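Local coordinates for protein lombricine kinase (Urechis caupo, PDB 3JPZ) that catalyses the reversible transfer of a phosphoryl group between ATP and the guanidino compound lombricine, as a member of the ATP:guanido phosphotransferase (phosphagen kinase) family, at residues L289-K294 with V317-D322; F27-R32 with K73-A78. All blocks are in the same frame, centred on the assembly; numbering follows the deposited sequence.

Interaction 1: L289-K294 with V317-D322; sequences LSKHPK and VDDVYD
In the antiparallel sheet of the phosphagen kinase catalytic domain, the turn residue D319 and the start of strand 320-325, where Y321 lies, meet the 3-10 turn 289-291, whose S290 and K291 take part. This turn lies in the connection from the neighbouring strand 279-285 to helix 295-301. S290 CB packs on the hydroxyl corner of the Y321 ring, 3.2 Å from Y321 OH and 3.5 Å from Y321 CE1, approaching obliquely. S290 OG is turned between its backbone N and carbonyl carbon (chi1 56°), which suits its hydrogen bond to the L286 carbonyl oxygen in its own connection; across the contact S290 OG lies 3.7 Å from Y321 OH, and no hydrogen bond joins the two hydroxyls. The phenol is also held from another direction, since F295 at the start of the following helix meets its ring edge-to-face. The backbone of Y321 pairs with V284, which places this residue in the sheet beside strand 279-285.

G308 and T309, just after strand 304-307, lie near the Y321 side chain: it is about 5 Å from the side chain of G308, predicted to bind ATP, and about 7 Å from that of T309, seen to bind ADP. This places the contact probably beside the nucleotide site, which holds no nucleotide in this chain; no residue of the contact is assigned to nucleotide binding. Its electrostatic part lies at the protein surface. The aspartate D319 accepts a hydrogen bond at OD2 from H287 ND1, its stronger polar partner. K291 and D319 side chains cross at about a right angle; the K291 chain runs extended as far as CE and bends at its last torsion (chi4 -43°), leaving K291 NZ 3.6 Å from D319 OD2, a long salt bridge.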
loop_
_atom_site.group_PDB
_atom_site.type_symbol
_atom_site.label_atom_id
_atom_site.label_comp_id
_atom_site.label_asym_id
_atom_site.label_seq_id
_atom_site.Cartn_x
_atom_site.Cartn_y
_atom_site.Cartn_z
ATOM N N LEU A 289 -2.934 40.531 12.778
ATOM C CA LEU A 289 -3.920 39.693 13.454
ATOM C C LEU A 289 -3.313 38.351 13.846
ATOM O O LEU A 289 -3.686 37.756 14.856
ATOM C CB LEU A 289 -5.144 39.489 12.562
ATOM C CG LEU A 289 -6.316 38.782 13.236
ATOM C CD1 LEU A 289 -6.759 39.562 14.469
ATOM C CD2 LEU A 289 -7.466 38.597 12.267
ATOM N N SER A 290 -2.366 37.889 13.041
ATOM C CA SER A 290 -1.696 36.625 13.293
ATOM C C SER A 290 -0.754 36.721 14.491
ATOM O O SER A 290 -0.321 35.705 15.032
ATOM C CB SER A 290 -0.900 36.201 12.068
ATOM O OG SER A 290 0.013 37.211 11.689
ATOM N N LYS A 291 -0.424 37.944 14.889
ATOM C CA LYS A 291 0.374 38.156 16.088
ATOM C C LYS A 291 -0.536 38.371 17.290
ATOM O O LYS A 291 -0.068 38.450 18.428
ATOM C CB LYS A 291 1.292 39.365 15.921
ATOM C CG LYS A 291 2.079 39.386 14.626
ATOM C CD LYS A 291 2.987 40.616 14.548
ATOM C CE LYS A 291 3.373 40.962 13.110
ATOM N NZ LYS A 291 3.731 39.768 12.286
ATOM N N HIS A 292 -1.837 38.468 17.035
ATOM C CA HIS A 292 -2.799 38.698 18.105
ATOM C C HIS A 292 -2.999 37.423 18.925
ATOM O O HIS A 292 -3.176 36.340 18.362
ATOM C CB HIS A 292 -4.139 39.175 17.543
ATOM C CG HIS A 292 -5.051 39.759 18.580
ATOM N ND1 HIS A 292 -5.875 38.984 19.367
ATOM C CD2 HIS A 292 -5.261 41.041 18.966
ATOM C CE1 HIS A 292 -6.559 39.763 20.189
ATOM N NE2 HIS A 292 -6.203 41.016 19.967
ATOM N N PRO A 293 -2.975 37.555 20.261
ATOM C CA PRO A 293 -3.139 36.436 21.199
ATOM C C PRO A 293 -4.403 35.607 20.965
ATOM O O PRO A 293 -4.406 34.428 21.302
ATOM C CB PRO A 293 -3.216 37.126 22.563
ATOM C CG PRO A 293 -2.509 38.416 22.378
ATOM C CD PRO A 293 -2.744 38.832 20.960
ATOM N N LYS A 294 -5.446 36.205 20.392
ATOM C CA LYS A 294 -6.713 35.509 20.202
ATOM C C LYS A 294 -6.903 35.084 18.747
ATOM O O LYS A 294 -8.009 34.776 18.314
ATOM C CB LYS A 294 -7.877 36.400 20.641
ATOM C CG LYS A 294 -7.766 36.898 22.088
ATOM C CD LYS A 294 -9.091 36.750 22.835
ATOM C CE LYS A 294 -9.312 37.861 23.859
ATOM N NZ LYS A 294 -8.447 37.735 25.067
ATOM N N VAL A 317 3.747 32.432 4.417
ATOM C CA VAL A 317 4.686 33.341 3.782
ATOM C C VAL A 317 4.143 34.763 3.724
ATOM O O VAL A 317 3.118 35.023 3.100
ATOM C CB VAL A 317 5.011 32.883 2.348
ATOM C CG1 VAL A 317 6.151 33.704 1.795
ATOM C CG2 VAL A 317 5.352 31.386 2.330
ATOM N N ASP A 318 4.843 35.684 4.379
ATOM C CA ASP A 318 4.432 37.080 4.386
ATOM C C ASP A 318 3.088 37.228 5.090
ATOM O O ASP A 318 2.284 38.088 4.746
ATOM C CB ASP A 318 4.323 37.601 2.953
ATOM C CG ASP A 318 4.642 39.081 2.840
ATOM O OD1 ASP A 318 4.893 39.725 3.882
ATOM O OD2 ASP A 318 4.646 39.602 1.703
ATOM N N ASP A 319 2.859 36.366 6.074
ATOM C CA ASP A 319 1.658 36.389 6.882
ATOM C C ASP A 319 0.412 36.174 6.043
ATOM O O ASP A 319 -0.666 36.654 6.396
ATOM C CB ASP A 319 1.573 37.706 7.649
ATOM C CG ASP A 319 2.777 37.929 8.523
ATOM O OD1 ASP A 319 3.394 36.921 8.925
ATOM O OD2 ASP A 319 3.113 39.099 8.796
ATOM N N VAL A 320 0.562 35.455 4.938
ATOM C CA VAL A 320 -0.579 35.049 4.128
ATOM C C VAL A 320 -1.014 33.641 4.539
ATOM O O VAL A 320 -0.251 32.681 4.430
ATOM C CB VAL A 320 -0.251 35.043 2.638
ATOM C CG1 VAL A 320 -1.463 34.574 1.836
ATOM C CG2 VAL A 320 0.205 36.441 2.182
ATOM N N TYR A 321 -2.234 33.534 5.035
ATOM C CA TYR A 321 -2.769 32.256 5.462
ATOM C C TYR A 321 -3.825 31.751 4.501
ATOM O O TYR A 321 -4.611 32.518 3.956
ATOM C CB TYR A 321 -3.374 32.380 6.844
ATOM C CG TYR A 321 -2.368 32.721 7.893
ATOM C CD1 TYR A 321 -1.963 34.030 8.094
ATOM C CD2 TYR A 321 -1.810 31.734 8.678
ATOM C CE1 TYR A 321 -1.039 34.342 9.055
ATOM C CE2 TYR A 321 -0.882 32.036 9.635
ATOM C CZ TYR A 321 -0.506 33.340 9.825
ATOM O OH TYR A 321 0.421 33.636 10.788
ATOM N N ASP A 322 -3.827 30.445 4.297
ATOM C CA ASP A 322 -4.920 29.803 3.620
ATOM C C ASP A 322 -6.034 29.598 4.635
ATOM O O ASP A 322 -5.871 28.895 5.631
ATOM C CB ASP A 322 -4.487 28.469 3.044
ATOM C CG ASP A 322 -5.614 27.761 2.343
ATOM O OD1 ASP A 322 -6.624 27.438 3.011
ATOM O OD2 ASP A 322 -5.500 27.549 1.124
#

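Interaction 2: F27-R32 with K73-A78; sequences FEMYQR and KELFDA
E74 OE2 accepts a hydrogen bond from R32 NE at 2.9 Å, with an N-H...O angle of 166°, through its syn lone pair and almost in the guanidinium plane. The second arm of the salt bridge runs from R32 NH2 to E74 OE1 at 3.2 Å, less straight and tilted from both planes. The arginine therefore grips the carboxylate side-on, one nitrogen to each oxygen, although the two flat groups are turned 38° apart. Two bonds, one to each oxygen, restrain the rotation of the carboxylate.

This bridge flanks a helix-helix contact in the small N-terminal domain of the phosphagen kinase fold: the N-to-C directions of the short segments 27-32 and 73-78 are 137° apart, between perpendicular and antiparallel, and their axes come within 10.6 Å. On the buried side, M29 reaches across with CG anti to its backbone N and slides past E74 in the opposite direction, M29 CG lying 3.6 Å from E74 CD. Farther out, M29 SD rests 3.8 Å from L75 CD1, the two side chains crossing at about a right angle. L75 also touches I48 of helix 44-53.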
loop_
_atom_site.group_PDB
_atom_site.type_symbol
_atom_site.label_atom_id
_atom_site.label_comp_id
_atom_site.label_asym_id
_atom_site.label_seq_id
_atom_site.Cartn_x
_atom_site.Cartn_y
_atom_site.Cartn_z
ATOM N N PHE A 27 -17.645 -5.594 18.394
ATOM C CA PHE A 27 -17.716 -6.902 17.755
ATOM C C PHE A 27 -19.090 -7.220 17.183
ATOM O O PHE A 27 -19.220 -7.971 16.215
ATOM C CB PHE A 27 -17.357 -8.017 18.726
ATOM C CG PHE A 27 -17.562 -9.381 18.141
ATOM C CD1 PHE A 27 -16.724 -9.842 17.137
ATOM C CD2 PHE A 27 -18.622 -10.175 18.546
ATOM C CE1 PHE A 27 -16.920 -11.073 16.571
ATOM C CE2 PHE A 27 -18.822 -11.415 17.984
ATOM C CZ PHE A 27 -17.972 -11.867 16.997
ATOM N N GLU A 28 -20.109 -6.659 17.811
ATOM C CA GLU A 28 -21.490 -6.978 17.492
ATOM C C GLU A 28 -21.878 -6.361 16.155
ATOM O O GLU A 28 -22.438 -7.028 15.286
ATOM C CB GLU A 28 -22.398 -6.471 18.608
ATOM C CG GLU A 28 -22.241 -7.233 19.928
ATOM C CD GLU A 28 -20.923 -6.950 20.640
ATOM O OE1 GLU A 28 -20.401 -5.816 20.540
ATOM O OE2 GLU A 28 -20.410 -7.868 21.315
ATOM N N MET A 29 -21.576 -5.079 15.998
ATOM C CA MET A 29 -21.733 -4.414 14.716
ATOM C C MET A 29 -20.911 -5.153 13.667
ATOM O O MET A 29 -21.404 -5.461 12.583
ATOM C CB MET A 29 -21.266 -2.965 14.819
ATOM C CG MET A 29 -21.275 -2.216 13.501
ATOM S SD MET A 29 -20.744 -0.513 13.689
ATOM C CE MET A 29 -21.862 0.054 14.964
ATOM N N TYR A 30 -19.658 -5.440 14.001
ATOM C CA TYR A 30 -18.771 -6.151 13.089
ATOM C C TYR A 30 -19.418 -7.440 12.616
ATOM O O TYR A 30 -19.374 -7.766 11.435
ATOM C CB TYR A 30 -17.437 -6.464 13.761
ATOM C CG TYR A 30 -16.420 -7.045 12.812
ATOM C CD1 TYR A 30 -15.847 -6.260 11.816
ATOM C CD2 TYR A 30 -16.025 -8.374 12.907
ATOM C CE1 TYR A 30 -14.915 -6.782 10.947
ATOM C CE2 TYR A 30 -15.089 -8.909 12.029
ATOM C CZ TYR A 30 -14.540 -8.109 11.058
ATOM O OH TYR A 30 -13.617 -8.625 10.180
ATOM N N GLN A 31 -20.034 -8.160 13.546
ATOM C CA GLN A 31 -20.639 -9.449 13.252
ATOM C C GLN A 31 -21.829 -9.269 12.314
ATOM O O GLN A 31 -22.023 -10.047 11.382
ATOM C CB GLN A 31 -21.078 -10.116 14.557
ATOM C CG GLN A 31 -21.363 -11.606 14.459
ATOM C CD GLN A 31 -21.644 -12.221 15.819
ATOM O OE1 GLN A 31 -22.330 -11.628 16.650
ATOM N NE2 GLN A 31 -21.113 -13.415 16.052
ATOM N N ARG A 32 -22.617 -8.233 12.563
ATOM C CA ARG A 32 -23.771 -7.932 11.728
ATOM C C ARG A 32 -23.353 -7.649 10.299
ATOM O O ARG A 32 -24.014 -8.075 9.352
ATOM C CB ARG A 32 -24.506 -6.710 12.266
ATOM C CG ARG A 32 -25.369 -6.978 13.475
ATOM C CD ARG A 32 -26.327 -5.821 13.729
ATOM N NE ARG A 32 -25.642 -4.670 14.307
ATOM C CZ ARG A 32 -25.337 -4.544 15.593
ATOM N NH1 ARG A 32 -25.657 -5.497 16.452
ATOM N NH2 ARG A 32 -24.713 -3.456 16.025
ATOM N N LYS A 73 -24.457 0.882 6.410
ATOM C CA LYS A 73 -25.077 2.116 6.870
ATOM C C LYS A 73 -24.804 2.417 8.336
ATOM O O LYS A 73 -24.501 3.551 8.692
ATOM C CB LYS A 73 -26.585 2.064 6.636
ATOM C CG LYS A 73 -27.303 3.363 6.949
ATOM C CD LYS A 73 -28.726 3.343 6.428
ATOM C CE LYS A 73 -29.195 4.738 6.053
ATOM N NZ LYS A 73 -28.828 5.740 7.086
ATOM N N GLU A 74 -24.914 1.409 9.189
ATOM C CA GLU A 74 -24.836 1.650 10.623
ATOM C C GLU A 74 -23.421 2.020 11.050
ATOM O O GLU A 74 -23.227 2.663 12.083
ATOM C CB GLU A 74 -25.324 0.431 11.401
ATOM C CG GLU A 74 -24.256 -0.592 11.721
ATOM C CD GLU A 74 -24.771 -1.660 12.658
ATOM O OE1 GLU A 74 -25.216 -1.309 13.772
ATOM O OE2 GLU A 74 -24.745 -2.844 12.271
ATOM N N LEU A 75 -22.438 1.620 10.249
ATOM C CA LEU A 75 -21.053 1.957 10.533
ATOM C C LEU A 75 -20.719 3.345 10.008
ATOM O O LEU A 75 -20.094 4.157 10.699
ATOM C CB LEU A 75 -20.105 0.913 9.931
ATOM C CG LEU A 75 -18.614 1.165 10.156
ATOM C CD1 LEU A 75 -18.310 1.515 11.614
ATOM C CD2 LEU A 75 -17.811 -0.043 9.711
ATOM N N PHE A 76 -21.125 3.623 8.776
ATOM C CA PHE A 76 -20.914 4.943 8.222
ATOM C C PHE A 76 -21.679 5.971 9.026
ATOM O O PHE A 76 -21.169 7.045 9.294
ATOM C CB PHE A 76 -21.317 4.993 6.753
ATOM C CG PHE A 76 -20.301 4.382 5.848
ATOM C CD1 PHE A 76 -19.350 5.170 5.222
ATOM C CD2 PHE A 76 -20.263 3.018 5.659
ATOM C CE1 PHE A 76 -18.414 4.609 4.406
ATOM C CE2 PHE A 76 -19.314 2.453 4.847
ATOM C CZ PHE A 76 -18.391 3.242 4.222
ATOM N N ASP A 77 -22.889 5.636 9.444
ATOM C CA ASP A 77 -23.710 6.619 10.135
ATOM C C ASP A 77 -23.076 7.006 11.470
ATOM O O ASP A 77 -23.074 8.171 11.849
ATOM C CB ASP A 77 -25.132 6.107 10.322
ATOM C CG ASP A 77 -25.983 6.301 9.082
ATOM O OD1 ASP A 77 -25.418 6.605 8.011
ATOM O OD2 ASP A 77 -27.218 6.162 9.184
ATOM N N ALA A 78 -22.513 6.036 12.175
ATOM C CA ALA A 78 -21.906 6.332 13.464
ATOM C C ALA A 78 -20.662 7.193 13.274
ATOM O O ALA A 78 -20.413 8.134 14.031
ATOM C CB ALA A 78 -21.560 5.053 14.194
#

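In the fold
From the N terminus, interaction 2 comes first: it closes a loop of 40 residues that includes helix 44-53 and brings helix 27-33 against helix 73-83 within the N-terminal domain. The chain then builds the first six strands of the large antiparallel sheet before interaction 1 closes a shorter loop of 22 residues, containing helix 295-301 and edge strand 304-307, in the catalytic domain. The loops follow in series, neither nested nor crossed. The centres of interactions 1 and 2 lie about 43 Å apart and their nearest atoms about 26 Å, so they do not touch. One joins two helices; the other joins an inter-strand connection to strand 320-325, near nucleotide-binding residues.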